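PDB 3C8U: fructokinase from Silicibacter sp., which probably phosphorylates fructose with the gamma-phosphate of ATP, as a P-loop kinase. Local coordinates for residues N40-A43 with A44-A48; F61-N65 with R66-P70; H172-N175 with H176-V180. All coordinates share one frame; numbering follows the deposited sequence.

Contact 1: residues N40-A43 with A44-A48; sequences NPLA and AALSA
From Asn40 to Ser47 the chain runs as continuous alpha-helix, the amides of Ala44, Ala45, Leu46 and Ser47 each bonding back to the carbonyl four residues earlier, as Ala45 N does to Pro41 O at 2.9 Å. Pro41 has no N-H to give to the turn before, and the helix kinks there. The side chains that meet one turn apart are Leu42 and Leu46. Leu42 carries CG anti to its own N (chi1 175°), whereas Leu46 takes the other common helical torsion, and the two chains cross at a slant with Leu42 CG 4.0 Å from Leu46 CD1. Their branched, purely apolar ends suit the buried side of the helix, where both rest on Ile128 of strand 126-131 and Leu46 also reaches Cys8 and Leu12 of helix 4-14. Ala43, small enough to let strand 53-57 come close, is likewise buried. Ser47 bends its hydroxyl back over the preceding turn: OG gives its proton to Ala43 O at 2.8 Å, while Ser47 N reaches the same oxygen at 3.0 Å from the opposite face of the carbonyl plane. With OG also hydrogen-bonded to Ala53 N, an alanine in place of Ser47 would probably leave Ala43 O with one bond fewer from this turn and Ala53 N without its hydroxyl partner. The chemistry is thus divided: leucine side chains pack the helix on strand 126-131 and helix 4-14, and one serine hydroxyl links its last turn to the start of strand 53-57.

Contact 2: residues F61-N65 with R66-P70; sequences FHLDN and RLLEP
Asp64 and Arg66 meet where the chain turns into helix 65-68, and one carboxylate oxygen does most of the work. Asp64 OD2 takes the backbone N of Arg66 at 3.0 Å and its side-chain NE at 2.9 Å, the two donors coming from opposite faces of the carboxylate plane. The second bond is a salt bridge with a fairly straight N-H (164°). OD2 lies at the edge of the guanidinium and in its plane, although the two flat groups are turned 70° against each other. Arg66 gets there by setting CG between its own N and carbonyl carbon (chi1 82°) and bending again at chi3, which folds the chain back over the carboxylate. Beyond this grip comes the solvent side: a water donates to Asp64 OD1 at 2.6 Å and accepts from Arg66 NH2 at 2.8 Å, closing a ring between the charged groups at the surface.

The tight side is mainly apolar. Leu63 CB lies 3.8 Å from Leu68 CD2; the exception is the amide oxygen Asn65 OD1, 4.0 Å from CD1 of the buried Leu68. A leucine fits here because its two methyls can touch both neighbours at once. The Asn65 amide has its polar partners outside the turn: OD1 accepts from Lys77 and ND2 donates to Asp111. The backbone oxygen Asp64 O is shared by Leu67 N, which stands above the carbonyl plane, and by Leu68 N, which lies in it at 3.1 Å.

Asp64 stands at the N-cap of the short helix 65-68, its carboxylate taking the Arg66 amide as a capping bond, in the loop after strand 53-57.

Contact 3: residues H172-N175 with H176-V180; sequences HGLN and HDAAV
Asn175 holds Ala178 and Ala179 by two hydrogen bonds, one from its side chain and one from its backbone. The side-chain oxygen OD1 accepts from Ala178 N at 2.8 Å, with a C=O...N angle of 174° that places the amide almost straight ahead of the oxygen. The torsion explains the fit: a chi1 of 72° swings the carboxamide forward over the first turn. The main-chain bond, Ala179 N to Asn175 O at 2.8 Å, starts the regular helical pattern, which Val180 N to His176 O then continues. Asparagine suits this N-cap position because its short chain can bring OD1 to a first-turn amide, and does so without adding charge.

The apolar contacts belong to Leu174, the residue before the cap. Its CD1 lies 4.0 Å from Ala178 CB, and its CB is 4.1 Å from Ala179 CB, so the leucine lies against the new helix's first turn. Alanine is apt at both places: Ala178 adds nothing beyond CB beside the Asn175 carboxamide and Leu174 CD1, and the small Ala179 lets the helix lie close on helix 158-171.

Conformation supplies the third element. Gly173 leaves helical angles with a positive phi of 100° and ends the preceding helix in a Schellman motif; a beta-carbon there would press against the carbonyl of His172.

Together these residues make a short joint at the protein surface between helix 158-171, which ends just before it, and helix 176-184. Ala179 turns back onto Val166, Trp169 and Leu170 of that first helix, and Val180 joins it on Val166.

All three contacts are local, each joining neighbouring parts of a single run of chain, and none touches another; the nearest atoms of contacts 2 and 3 are still about 12 Å apart. Contact 1 is the partly buried one, lying wholly within helix 36-48; its buried face, with Leu42, Ala43 and Leu46, lies on the parallel sheet. Contacts 2 and 3 are surface sites where a loop passes into a helix, and both use an N-cap with a leucine just before it. They differ in the cap: a charged aspartate bound to an arginine and a water in 61-70, a neutral asparagine in 172-180. Contacts 1 and 2 flank strand 53-57 in sequence, on opposite sides of the chain's centre.

Contact 1: residues N40-A43 with A44-A48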
loop_
_atom_site.group_PDB
_atom_site.type_symbol
_atom_site.label_atom_id
_atom_site.label_comp_id
_atom_site.label_asym_id
_atom_site.label_seq_id
_atom_site.Cartn_x
_atom_site.Cartn_y
_atom_site.Cartn_z
ATOM N N ASN A 40 -4.186 -4.290 -8.865
ATOM C CA ASN A 40 -5.493 -4.455 -9.512
ATOM C C ASN A 40 -5.543 -5.618 -10.529
ATOM O O ASN A 40 -6.459 -6.455 -10.467
ATOM C CB ASN A 40 -5.995 -3.129 -10.074
ATOM C CG ASN A 40 -6.495 -2.243 -8.973
ATOM O OD1 ASN A 40 -7.573 -2.470 -8.469
ATOM N ND2 ASN A 40 -5.672 -1.290 -8.525
ATOM N N PRO A 41 -4.551 -5.700 -11.441
ATOM C CA PRO A 41 -4.544 -6.844 -12.329
ATOM C C PRO A 41 -4.324 -8.168 -11.604
ATOM O O PRO A 41 -4.858 -9.185 -12.013
ATOM C CB PRO A 41 -3.364 -6.548 -13.262
ATOM C CG PRO A 41 -3.314 -5.056 -13.309
ATOM C CD PRO A 41 -3.554 -4.700 -11.862
ATOM N N LEU A 42 -3.580 -8.110 -10.504
ATOM C CA LEU A 42 -3.360 -9.302 -9.670
ATOM C C LEU A 42 -4.667 -9.746 -9.033
ATOM O O LEU A 42 -4.955 -10.932 -8.993
ATOM C CB LEU A 42 -2.286 -9.069 -8.593
ATOM C CG LEU A 42 -2.107 -10.256 -7.618
ATOM C CD1 LEU A 42 -1.570 -11.511 -8.331
ATOM C CD2 LEU A 42 -1.230 -9.896 -6.415
ATOM N N ALA A 43 -5.458 -8.772 -8.551
ATOM C CA ALA A 43 -6.785 -9.052 -7.987
ATOM C C ALA A 43 -7.675 -9.739 -9.018
ATOM O O ALA A 43 -8.413 -10.693 -8.721
ATOM C CB ALA A 43 -7.481 -7.720 -7.414
ATOM N N ALA A 44 -7.581 -9.267 -10.251
ATOM C CA ALA A 44 -8.446 -9.761 -11.328
ATOM C C ALA A 44 -8.021 -11.193 -11.719
ATOM O O ALA A 44 -8.837 -12.046 -12.005
ATOM C CB ALA A 44 -8.387 -8.811 -12.547
ATOM N N ALA A 45 -6.718 -11.421 -11.683
ATOM C CA ALA A 45 -6.132 -12.710 -12.070
ATOM C C ALA A 45 -6.544 -13.768 -11.060
ATOM O O ALA A 45 -6.944 -14.873 -11.422
ATOM C CB ALA A 45 -4.604 -12.607 -12.183
ATOM N N LEU A 46 -6.529 -13.380 -9.790
ATOM C CA LEU A 46 -6.876 -14.322 -8.693
ATOM C C LEU A 46 -8.382 -14.643 -8.737
ATOM O O LEU A 46 -8.820 -15.807 -8.621
ATOM C CB LEU A 46 -6.476 -13.751 -7.332
ATOM C CG LEU A 46 -4.961 -13.713 -6.998
ATOM C CD1 LEU A 46 -4.696 -12.719 -5.868
ATOM C CD2 LEU A 46 -4.415 -15.104 -6.637
ATOM N N SER A 47 -9.168 -13.597 -8.939
ATOM C CA SER A 47 -10.606 -13.757 -9.043
ATOM C C SER A 47 -10.931 -14.775 -10.157
ATOM O O SER A 47 -11.810 -15.640 -10.002
ATOM C CB SER A 47 -11.304 -12.407 -9.294
ATOM O OG SER A 47 -11.032 -11.463 -8.248
ATOM N N ALA A 48 -10.174 -14.711 -11.235
ATOM C CA ALA A 48 -10.428 -15.551 -12.425
ATOM C C ALA A 48 -10.082 -17.015 -12.136
ATOM O O ALA A 48 -10.500 -17.933 -12.859
ATOM C CB ALA A 48 -9.645 -15.039 -13.667
#

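Contact 2: residues F61-N65 with R66-P70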
loop_
_atom_site.group_PDB
_atom_site.type_symbol
_atom_site.label_atom_id
_atom_site.label_comp_id
_atom_site.label_asym_id
_atom_site.label_seq_id
_atom_site.Cartn_x
_atom_site.Cartn_y
_atom_site.Cartn_z
ATOM N N PHE A 61 -5.759 5.940 5.500
ATOM C CA PHE A 61 -5.342 6.018 6.898
ATOM C C PHE A 61 -4.395 7.148 7.196
ATOM O O PHE A 61 -3.876 7.259 8.296
ATOM C CB PHE A 61 -4.810 4.662 7.377
ATOM C CG PHE A 61 -5.926 3.686 7.602
ATOM C CD1 PHE A 61 -6.589 3.663 8.818
ATOM C CD2 PHE A 61 -6.397 2.902 6.558
ATOM C CE1 PHE A 61 -7.652 2.835 9.012
ATOM C CE2 PHE A 61 -7.480 2.072 6.742
ATOM C CZ PHE A 61 -8.109 2.032 7.962
ATOM N N HIS A 62 -4.204 8.016 6.212
ATOM C CA HIS A 62 -3.505 9.268 6.497
ATOM C C HIS A 62 -4.274 9.995 7.583
ATOM O O HIS A 62 -5.513 10.047 7.594
ATOM C CB HIS A 62 -3.489 10.230 5.308
ATOM C CG HIS A 62 -2.423 9.990 4.302
ATOM N ND1 HIS A 62 -2.625 9.206 3.191
ATOM C CD2 HIS A 62 -1.173 10.509 4.180
ATOM C CE1 HIS A 62 -1.532 9.224 2.442
ATOM N NE2 HIS A 62 -0.650 10.027 3.006
ATOM N N LEU A 63 -3.525 10.631 8.464
ATOM C CA LEU A 63 -4.126 11.610 9.368
ATOM C C LEU A 63 -4.545 12.831 8.567
ATOM O O LEU A 63 -3.934 13.152 7.549
ATOM C CB LEU A 63 -3.112 12.056 10.421
ATOM C CG LEU A 63 -2.676 11.015 11.434
ATOM C CD1 LEU A 63 -1.836 11.725 12.529
ATOM C CD2 LEU A 63 -3.883 10.318 12.002
ATOM N N ASP A 64 -5.538 13.556 9.082
ATOM C CA ASP A 64 -5.974 14.806 8.447
ATOM C C ASP A 64 -4.953 15.897 8.721
ATOM O O ASP A 64 -4.260 15.896 9.738
ATOM C CB ASP A 64 -7.339 15.242 8.969
ATOM C CG ASP A 64 -7.961 16.377 8.147
ATOM O OD1 ASP A 64 -8.522 16.086 7.060
ATOM O OD2 ASP A 64 -7.956 17.526 8.635
ATOM N N ASN A 65 -4.912 16.859 7.821
ATOM C CA ASN A 65 -3.994 17.997 7.939
ATOM C C ASN A 65 -4.203 18.763 9.247
ATOM O O ASN A 65 -3.286 19.378 9.777
ATOM C CB ASN A 65 -4.166 18.951 6.741
ATOM C CG ASN A 65 -3.671 18.354 5.477
ATOM O OD1 ASN A 65 -3.024 17.308 5.505
ATOM N ND2 ASN A 65 -3.967 18.995 4.341
ATOM N N ARG A 66 -5.423 18.696 9.772
ATOM C CA ARG A 66 -5.788 19.492 10.947
ATOM C C ARG A 66 -5.154 18.871 12.181
ATOM O O ARG A 66 -4.991 19.507 13.207
ATOM C CB ARG A 66 -7.292 19.624 11.111
ATOM C CG ARG A 66 -7.944 18.451 11.775
ATOM C CD ARG A 66 -9.439 18.639 11.775
ATOM N NE ARG A 66 -9.993 18.443 10.440
ATOM C CZ ARG A 66 -11.288 18.535 10.163
ATOM N NH1 ARG A 66 -12.154 18.807 11.134
ATOM N NH2 ARG A 66 -11.727 18.350 8.941
ATOM N N LEU A 67 -4.738 17.618 12.042
ATOM C CA LEU A 67 -4.002 16.951 13.107
ATOM C C LEU A 67 -2.499 17.107 12.871
ATOM O O LEU A 67 -1.725 17.300 13.812
ATOM C CB LEU A 67 -4.375 15.475 13.218
ATOM C CG LEU A 67 -5.759 15.196 13.794
ATOM C CD1 LEU A 67 -5.892 13.743 14.192
ATOM C CD2 LEU A 67 -5.989 16.100 14.976
ATOM N N LEU A 68 -2.107 16.989 11.604
ATOM C CA LEU A 68 -0.688 16.985 11.242
ATOM C C LEU A 68 -0.040 18.329 11.547
ATOM O O LEU A 68 1.093 18.415 12.049
ATOM C CB LEU A 68 -0.507 16.656 9.753
ATOM C CG LEU A 68 -0.822 15.209 9.303
ATOM C CD1 LEU A 68 -0.577 15.047 7.796
ATOM C CD2 LEU A 68 0.010 14.198 10.110
ATOM N N GLU A 69 -0.800 19.381 11.292
ATOM C CA GLU A 69 -0.260 20.744 11.336
ATOM C C GLU A 69 0.289 21.117 12.717
ATOM O O GLU A 69 1.431 21.514 12.849
ATOM C CB GLU A 69 -1.308 21.762 10.857
ATOM C CG GLU A 69 -0.722 23.077 10.380
ATOM C CD GLU A 69 -0.321 23.960 11.516
ATOM O OE1 GLU A 69 -0.939 23.845 12.598
ATOM O OE2 GLU A 69 0.615 24.768 11.330
ATOM N N PRO A 70 -0.542 20.987 13.749
ATOM C CA PRO A 70 -0.068 21.366 15.075
ATOM C C PRO A 70 1.066 20.480 15.601
ATOM O O PRO A 70 1.704 20.807 16.619
ATOM C CB PRO A 70 -1.318 21.243 15.972
ATOM C CG PRO A 70 -2.455 20.814 15.087
ATOM C CD PRO A 70 -2.011 20.818 13.677
HETATM O O HOH W 1 -10.122 18.112 6.604
#

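Contact 3: residues H172-N175 with H176-V180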
loop_
_atom_site.group_PDB
_atom_site.type_symbol
_atom_site.label_atom_id
_atom_site.label_comp_id
_atom_site.label_asym_id
_atom_site.label_seq_id
_atom_site.Cartn_x
_atom_site.Cartn_y
_atom_site.Cartn_z
ATOM N N HIS A 172 1.131 17.987 -12.148
ATOM C CA HIS A 172 0.435 18.827 -11.188
ATOM C C HIS A 172 0.621 20.299 -11.553
ATOM O O HIS A 172 0.001 21.183 -10.972
ATOM C CB HIS A 172 0.912 18.537 -9.767
ATOM C CG HIS A 172 -0.104 18.866 -8.728
ATOM N ND1 HIS A 172 0.225 19.393 -7.497
ATOM C CD2 HIS A 172 -1.453 18.776 -8.752
ATOM C CE1 HIS A 172 -0.878 19.598 -6.801
ATOM N NE2 HIS A 172 -1.911 19.235 -7.540
ATOM N N GLY A 173 1.467 20.551 -12.539
ATOM C CA GLY A 173 1.596 21.901 -13.114
ATOM C C GLY A 173 2.796 22.645 -12.586
ATOM O O GLY A 173 3.028 23.826 -12.876
ATOM N N LEU A 174 3.568 21.917 -11.801
ATOM C CA LEU A 174 4.856 22.424 -11.306
ATOM C C LEU A 174 5.817 22.507 -12.481
ATOM O O LEU A 174 5.741 21.716 -13.402
ATOM C CB LEU A 174 5.446 21.490 -10.227
ATOM C CG LEU A 174 4.771 21.435 -8.854
ATOM C CD1 LEU A 174 5.817 21.182 -7.754
ATOM C CD2 LEU A 174 4.003 22.717 -8.565
ATOM N N ASN A 175 6.694 23.492 -12.449
ATOM C CA ASN A 175 7.824 23.502 -13.358
ATOM C C ASN A 175 8.886 22.524 -12.901
ATOM O O ASN A 175 8.826 21.972 -11.808
ATOM C CB ASN A 175 8.420 24.890 -13.570
ATOM C CG ASN A 175 9.191 25.405 -12.373
ATOM O OD1 ASN A 175 9.772 24.640 -11.602
ATOM N ND2 ASN A 175 9.215 26.721 -12.225
ATOM N N HIS A 176 9.864 22.314 -13.766
ATOM C CA HIS A 176 10.757 21.173 -13.607
ATOM C C HIS A 176 11.594 21.300 -12.319
ATOM O O HIS A 176 11.745 20.335 -11.546
ATOM C CB HIS A 176 11.650 20.968 -14.826
ATOM C CG HIS A 176 12.542 19.790 -14.687
ATOM N ND1 HIS A 176 13.834 19.891 -14.211
ATOM C CD2 HIS A 176 12.303 18.474 -14.853
ATOM C CE1 HIS A 176 14.361 18.683 -14.126
ATOM N NE2 HIS A 176 13.448 17.804 -14.490
ATOM N N ASP A 177 12.104 22.493 -12.096
ATOM C CA ASP A 177 12.910 22.797 -10.902
ATOM C C ASP A 177 12.123 22.466 -9.653
ATOM O O ASP A 177 12.600 21.828 -8.721
ATOM C CB ASP A 177 13.216 24.286 -10.817
ATOM C CG ASP A 177 14.364 24.719 -11.710
ATOM O OD1 ASP A 177 15.162 23.860 -12.161
ATOM O OD2 ASP A 177 14.464 25.950 -11.944
ATOM N N ALA A 178 10.898 22.958 -9.664
ATOM C CA ALA A 178 9.993 22.821 -8.518
ATOM C C ALA A 178 9.598 21.385 -8.298
ATOM O O ALA A 178 9.438 20.944 -7.161
ATOM C CB ALA A 178 8.740 23.693 -8.690
ATOM N N ALA A 179 9.421 20.668 -9.403
ATOM C CA ALA A 179 8.925 19.304 -9.366
ATOM C C ALA A 179 10.026 18.430 -8.764
ATOM O O ALA A 179 9.795 17.550 -7.949
ATOM C CB ALA A 179 8.545 18.793 -10.778
ATOM N N VAL A 180 11.247 18.730 -9.167
ATOM C CA VAL A 180 12.431 18.010 -8.643
ATOM C C VAL A 180 12.579 18.245 -7.128
ATOM O O VAL A 180 12.817 17.322 -6.340
ATOM C CB VAL A 180 13.719 18.442 -9.396
ATOM C CG1 VAL A 180 14.990 18.072 -8.588
ATOM C CG2 VAL A 180 13.742 17.822 -10.798
#